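PDB 3VRH: tRNA-5-methyluridine(54) 2-sulfurtransferase from Pyrococcus horikoshii, which catalyses the ATP-dependent 2-thiolation of 5-methyluridine 54 in the T loop of tRNAs, a modification that stabilises these tRNAs against heat. Local coordinates for residues K42-V54 and M139-A152. Sequence-based numbering, arbitrary orientation.
Sequences KLLTKDERILVAV and MNKFAYDNGFDAIA. With BCN (bicine), chain D.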
loop_
_atom_site.group_PDB
_atom_site.type_symbol
_atom_site.label_atom_id
_atom_site.label_comp_id
_atom_site.label_asym_id
_atom_site.label_seq_id
_atom_site.Cartn_x
_atom_site.Cartn_y
_atom_site.Cartn_z
ATOM N N LYS A 42 5.972 -25.827 5.356
ATOM C CA LYS A 42 6.368 -26.721 6.453
ATOM C C LYS A 42 5.791 -26.246 7.795
ATOM O O LYS A 42 6.512 -26.158 8.804
ATOM C CB LYS A 42 7.899 -26.812 6.546
ATOM C CG LYS A 42 8.615 -26.878 5.210
ATOM C CD LYS A 42 8.698 -28.299 4.707
ATOM C CE LYS A 42 10.139 -28.808 4.768
ATOM N NZ LYS A 42 10.242 -30.304 4.639
ATOM N N LEU A 43 4.496 -25.937 7.795
ATOM C CA LEU A 43 3.848 -25.316 8.943
ATOM C C LEU A 43 3.683 -26.298 10.072
ATOM O O LEU A 43 3.912 -25.956 11.228
ATOM C CB LEU A 43 2.463 -24.788 8.556
ATOM C CG LEU A 43 2.492 -23.716 7.472
ATOM C CD1 LEU A 43 1.069 -23.273 7.140
ATOM C CD2 LEU A 43 3.346 -22.554 7.943
ATOM N N LEU A 44 3.284 -27.517 9.717
ATOM C CA LEU A 44 2.846 -28.517 10.679
ATOM C C LEU A 44 3.273 -29.921 10.254
ATOM O O LEU A 44 3.446 -30.193 9.062
ATOM C CB LEU A 44 1.314 -28.497 10.794
ATOM C CG LEU A 44 0.672 -27.210 11.325
ATOM C CD1 LEU A 44 -0.843 -27.262 11.198
ATOM C CD2 LEU A 44 1.100 -26.973 12.783
ATOM N N THR A 45 3.438 -30.806 11.232
ATOM C CA THR A 45 3.574 -32.230 10.953
ATOM C C THR A 45 2.529 -32.989 11.763
ATOM O O THR A 45 2.067 -32.518 12.808
ATOM C CB THR A 45 4.981 -32.771 11.290
ATOM O OG1 THR A 45 5.244 -32.611 12.690
ATOM C CG2 THR A 45 6.046 -32.049 10.502
ATOM N N LYS A 46 2.168 -34.174 11.288
ATOM C CA LYS A 46 1.059 -34.912 11.876
ATOM C C LYS A 46 1.307 -35.390 13.311
ATOM O O LYS A 46 0.390 -35.846 13.990
ATOM C CB LYS A 46 0.689 -36.083 10.978
ATOM C CG LYS A 46 -0.807 -36.286 10.840
ATOM C CD LYS A 46 -1.369 -35.400 9.756
ATOM C CE LYS A 46 -1.862 -36.249 8.608
ATOM N NZ LYS A 46 -2.147 -35.416 7.426
ATOM N N ASP A 47 2.540 -35.278 13.780
ATOM C CA ASP A 47 2.876 -35.720 15.128
ATOM C C ASP A 47 2.677 -34.597 16.150
ATOM O O ASP A 47 2.633 -34.850 17.359
ATOM C CB ASP A 47 4.327 -36.196 15.171
ATOM C CG ASP A 47 5.305 -35.097 14.765
ATOM O OD1 ASP A 47 5.373 -34.786 13.552
ATOM O OD2 ASP A 47 5.994 -34.533 15.653
ATOM N N GLU A 48 2.561 -33.364 15.663
ATOM C CA GLU A 48 2.485 -32.191 16.539
ATOM C C GLU A 48 1.151 -32.065 17.289
ATOM O O GLU A 48 0.093 -32.445 16.781
ATOM C CB GLU A 48 2.751 -30.912 15.745
ATOM C CG GLU A 48 4.210 -30.540 15.627
ATOM C CD GLU A 48 4.441 -29.373 14.682
ATOM O OE1 GLU A 48 3.916 -29.394 13.547
ATOM O OE2 GLU A 48 5.158 -28.436 15.074
ATOM N N ARG A 49 1.219 -31.555 18.513
ATOM C CA ARG A 49 0.014 -31.227 19.260
ATOM C C ARG A 49 -0.325 -29.767 18.987
ATOM O O ARG A 49 0.411 -28.866 19.354
ATOM C CB ARG A 49 0.200 -31.486 20.754
ATOM C CG ARG A 49 -1.094 -31.365 21.547
ATOM C CD ARG A 49 -1.169 -32.376 22.685
ATOM N NE ARG A 49 -2.003 -31.889 23.781
ATOM C CZ ARG A 49 -1.531 -31.206 24.822
ATOM N NH1 ARG A 49 -0.230 -30.938 24.899
ATOM N NH2 ARG A 49 -2.355 -30.789 25.782
ATOM N N ILE A 50 -1.441 -29.543 18.314
ATOM C CA ILE A 50 -1.746 -28.213 17.810
ATOM C C ILE A 50 -2.908 -27.569 18.549
ATOM O O ILE A 50 -3.928 -28.208 18.809
ATOM C CB ILE A 50 -2.056 -28.276 16.320
ATOM C CG1 ILE A 50 -0.930 -29.034 15.605
ATOM C CG2 ILE A 50 -2.249 -26.870 15.768
ATOM C CD1 ILE A 50 -1.360 -29.764 14.335
ATOM N N LEU A 51 -2.743 -26.297 18.889
ATOM C CA LEU A 51 -3.794 -25.546 19.550
ATOM C C LEU A 51 -4.413 -24.548 18.569
ATOM O O LEU A 51 -3.685 -23.806 17.906
ATOM C CB LEU A 51 -3.217 -24.801 20.749
ATOM C CG LEU A 51 -4.245 -23.958 21.503
ATOM C CD1 LEU A 51 -5.213 -24.869 22.238
ATOM C CD2 LEU A 51 -3.601 -22.939 22.448
ATOM N N VAL A 52 -5.742 -24.538 18.456
ATOM C CA VAL A 52 -6.423 -23.534 17.618
ATOM C C VAL A 52 -7.257 -22.615 18.507
ATOM O O VAL A 52 -8.100 -23.077 19.291
ATOM C CB VAL A 52 -7.325 -24.163 16.533
ATOM C CG1 VAL A 52 -7.989 -23.073 15.689
ATOM C CG2 VAL A 52 -6.521 -25.100 15.646
ATOM N N ALA A 53 -6.991 -21.318 18.408
ATOM C CA ALA A 53 -7.694 -20.327 19.220
ATOM C C ALA A 53 -9.000 -20.046 18.539
ATOM O O ALA A 53 -9.015 -19.443 17.475
ATOM C CB ALA A 53 -6.873 -19.034 19.329
ATOM N N VAL A 54 -10.096 -20.481 19.133
ATOM C CA VAL A 54 -11.384 -20.354 18.461
ATOM C C VAL A 54 -12.238 -19.231 19.075
ATOM O O VAL A 54 -12.672 -19.309 20.222
ATOM C CB VAL A 54 -12.118 -21.720 18.382
ATOM C CG1 VAL A 54 -11.224 -22.740 17.697
ATOM C CG2 VAL A 54 -12.445 -22.231 19.750
ATOM N N MET A 139 -3.090 -16.879 24.581
ATOM C CA MET A 139 -2.968 -17.962 23.611
ATOM C C MET A 139 -1.594 -18.588 23.747
ATOM O O MET A 139 -1.457 -19.807 23.784
ATOM C CB MET A 139 -3.119 -17.470 22.165
ATOM C CG MET A 139 -4.527 -17.133 21.719
ATOM S SD MET A 139 -4.417 -16.182 20.185
ATOM C CE MET A 139 -3.493 -17.327 19.178
ATOM N N ASN A 140 -0.578 -17.736 23.807
ATOM C CA ASN A 140 0.777 -18.232 23.866
ATOM C C ASN A 140 1.114 -18.891 25.197
ATOM O O ASN A 140 1.689 -19.956 25.209
ATOM C CB ASN A 140 1.792 -17.140 23.526
ATOM C CG ASN A 140 3.219 -17.661 23.555
ATOM O OD1 ASN A 140 3.645 -18.406 22.678
ATOM N ND2 ASN A 140 3.953 -17.274 24.569
ATOM N N LYS A 141 0.761 -18.262 26.313
ATOM C CA LYS A 141 1.075 -18.859 27.609
ATOM C C LYS A 141 0.292 -20.149 27.869
ATOM O O LYS A 141 0.790 -21.045 28.548
ATOM C CB LYS A 141 0.887 -17.873 28.768
ATOM C CG LYS A 141 1.468 -18.404 30.084
ATOM C CD LYS A 141 1.655 -17.329 31.140
ATOM C CE LYS A 141 2.634 -17.805 32.213
ATOM N NZ LYS A 141 2.352 -19.225 32.617
ATOM N N PHE A 142 -0.913 -20.250 27.307
ATOM C CA PHE A 142 -1.716 -21.462 27.431
ATOM C C PHE A 142 -1.095 -22.575 26.619
ATOM O O PHE A 142 -1.047 -23.724 27.055
ATOM C CB PHE A 142 -3.161 -21.236 26.959
ATOM C CG PHE A 142 -4.055 -22.421 27.193
ATOM C CD1 PHE A 142 -4.102 -23.465 26.283
ATOM C CD2 PHE A 142 -4.825 -22.503 28.346
ATOM C CE1 PHE A 142 -4.907 -24.558 26.510
ATOM C CE2 PHE A 142 -5.631 -23.593 28.567
ATOM C CZ PHE A 142 -5.668 -24.619 27.648
ATOM N N ALA A 143 -0.643 -22.238 25.415
ATOM C CA ALA A 143 0.016 -23.217 24.564
ATOM C C ALA A 143 1.289 -23.697 25.245
ATOM O O ALA A 143 1.623 -24.875 25.207
ATOM C CB ALA A 143 0.357 -22.601 23.209
ATOM N N TYR A 144 1.983 -22.761 25.872
ATOM C CA TYR A 144 3.282 -23.037 26.466
ATOM C C TYR A 144 3.136 -23.902 27.717
ATOM O O TYR A 144 3.738 -24.973 27.808
ATOM C CB TYR A 144 4.008 -21.727 26.779
ATOM C CG TYR A 144 5.206 -21.885 27.687
ATOM C CD1 TYR A 144 6.344 -22.554 27.260
ATOM C CD2 TYR A 144 5.196 -21.357 28.981
ATOM C CE1 TYR A 144 7.441 -22.709 28.097
ATOM C CE2 TYR A 144 6.289 -21.501 29.826
ATOM C CZ TYR A 144 7.410 -22.175 29.377
ATOM O OH TYR A 144 8.493 -22.319 30.215
ATOM N N ASP A 145 2.322 -23.423 28.656
ATOM C CA ASP A 145 2.023 -24.124 29.901
ATOM C C ASP A 145 1.569 -25.555 29.706
ATOM O O ASP A 145 1.819 -26.403 30.558
ATOM C CB ASP A 145 0.927 -23.393 30.673
ATOM C CG ASP A 145 1.428 -22.147 31.340
ATOM O OD1 ASP A 145 2.654 -21.929 31.328
ATOM O OD2 ASP A 145 0.603 -21.386 31.887
ATOM N N ASN A 146 0.892 -25.824 28.598
ATOM C CA ASN A 146 0.312 -27.142 28.368
ATOM C C ASN A 146 1.110 -27.981 27.389
ATOM O O ASN A 146 0.655 -29.040 26.972
ATOM C CB ASN A 146 -1.147 -27.031 27.897
ATOM C CG ASN A 146 -2.084 -26.638 29.017
ATOM O OD1 ASN A 146 -2.506 -27.491 29.790
ATOM N ND2 ASN A 146 -2.399 -25.336 29.127
ATOM N N GLY A 147 2.284 -27.490 27.001
ATOM C CA GLY A 147 3.166 -28.251 26.124
ATOM C C GLY A 147 2.716 -28.439 24.683
ATOM O O GLY A 147 3.087 -29.432 24.040
ATOM N N PHE A 148 1.928 -27.499 24.161
ATOM C CA PHE A 148 1.540 -27.560 22.752
ATOM C C PHE A 148 2.747 -27.229 21.880
ATOM O O PHE A 148 3.628 -26.487 22.301
ATOM C CB PHE A 148 0.375 -26.615 22.447
ATOM C CG PHE A 148 -0.947 -27.126 22.931
ATOM C CD1 PHE A 148 -1.714 -27.970 22.133
ATOM C CD2 PHE A 148 -1.408 -26.793 24.198
ATOM C CE1 PHE A 148 -2.916 -28.459 22.585
ATOM C CE2 PHE A 148 -2.611 -27.283 24.656
ATOM C CZ PHE A 148 -3.370 -28.114 23.844
ATOM N N ASP A 149 2.789 -27.797 20.678
ATOM C CA ASP A 149 3.910 -27.564 19.771
ATOM C C ASP A 149 3.677 -26.395 18.828
ATOM O O ASP A 149 4.622 -25.862 18.245
ATOM C CB ASP A 149 4.193 -28.816 18.945
ATOM C CG ASP A 149 4.535 -30.007 19.813
ATOM O OD1 ASP A 149 5.321 -29.837 20.770
ATOM O OD2 ASP A 149 3.997 -31.100 19.554
ATOM N N ALA A 150 2.419 -26.000 18.665
ATOM C CA ALA A 150 2.092 -25.014 17.651
ATOM C C ALA A 150 0.721 -24.419 17.920
ATOM O O ALA A 150 -0.164 -25.077 18.467
ATOM C CB ALA A 150 2.115 -25.665 16.275
ATOM N N ILE A 151 0.560 -23.164 17.529
ATOM C CA ILE A 151 -0.729 -22.494 17.544
ATOM C C ILE A 151 -1.083 -22.198 16.095
ATOM O O ILE A 151 -0.292 -21.593 15.367
ATOM C CB ILE A 151 -0.638 -21.173 18.316
ATOM C CG1 ILE A 151 -0.361 -21.444 19.787
ATOM C CG2 ILE A 151 -1.889 -20.335 18.122
ATOM C CD1 ILE A 151 -0.005 -20.217 20.572
ATOM N N ALA A 152 -2.254 -22.644 15.664
ATOM C CA ALA A 152 -2.746 -22.312 14.328
ATOM C C ALA A 152 -3.855 -21.261 14.435
ATOM O O ALA A 152 -4.770 -21.414 15.246
ATOM C CB ALA A 152 -3.259 -23.553 13.631
HETATM N N1 BCN D . -8.666 -15.701 14.106
HETATM C C1 BCN D . -8.631 -15.348 12.628
HETATM C C2 BCN D . -8.591 -13.896 12.335
HETATM O O21 BCN D . -8.078 -13.138 13.198
HETATM O O22 BCN D . -9.078 -13.443 11.275
HETATM C C3 BCN D . -10.065 -15.782 14.605
HETATM C C4 BCN D . -11.209 -15.957 13.584
HETATM O O4 BCN D . -12.207 -16.578 13.850
HETATM C C5 BCN D . -8.002 -16.985 14.320
HETATM C C6 BCN D . -7.735 -17.294 15.731
HETATM O O6 BCN D . -6.961 -18.139 16.036
#
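Arg49 and Leu51 enclose the ring of Phe148. The Arg49 guanidinium lies flat on one face as a cation-pi stack, its plane 20° from that of the ring and CZ 3.9 Å from the ring centroid; on the opposite face Leu51 CB makes a CH-pi contact. With CG anti to its backbone N (chi1 -171°) and a bend at chi2, the Arg49 chain runs over the ring and carries NH1 to Asn146 O, 2.9 Å away and close to the guanidinium plane. NE forms a salt bridge with Glu75, and stack, edge bond and salt bridge together probably limit the group's turning. A methionine here would probably leave Asn146 O and the Glu75 carboxylate without their donor and the Phe148 face without its cation.

Backbone bonds join strands 49-53 and 150-152 in parallel: Leu51 donates its N-H to Ala150 O, and its O accepts from Ala152 N, each N...O distance 2.9 Å. Asp149 takes Arg49 N on the anti side of OD2 (3.0 Å, nearly straight at 173°), the donor tilted out of the carboxylate plane, while Asp149 N returns a bond to Arg49 O.

Apolar packing splits between the sheet faces. Leu51 CD2 wedges against Phe142 CD1 and Ala143 CB of the helix, and Ala53 CB meets Met139 CE at 3.8 Å. On the other face, Ala150 CB touches Leu44 CD2, and Ala152 CB touches both Ile50 CG2 and Val52 CG2.

A Schellman motif with Gly147 at C-prime ends helix 127-145 and turns the chain into strand 150-152. In this PP-loop fold, strands 73-80 and 191-193 flank the central pair; helix 58-69 packs on the Val52 and Ala152 face, helix 127-145 on the Leu51 face, and ATP-binding Ala53 accepts a hydrogen bond from bicine.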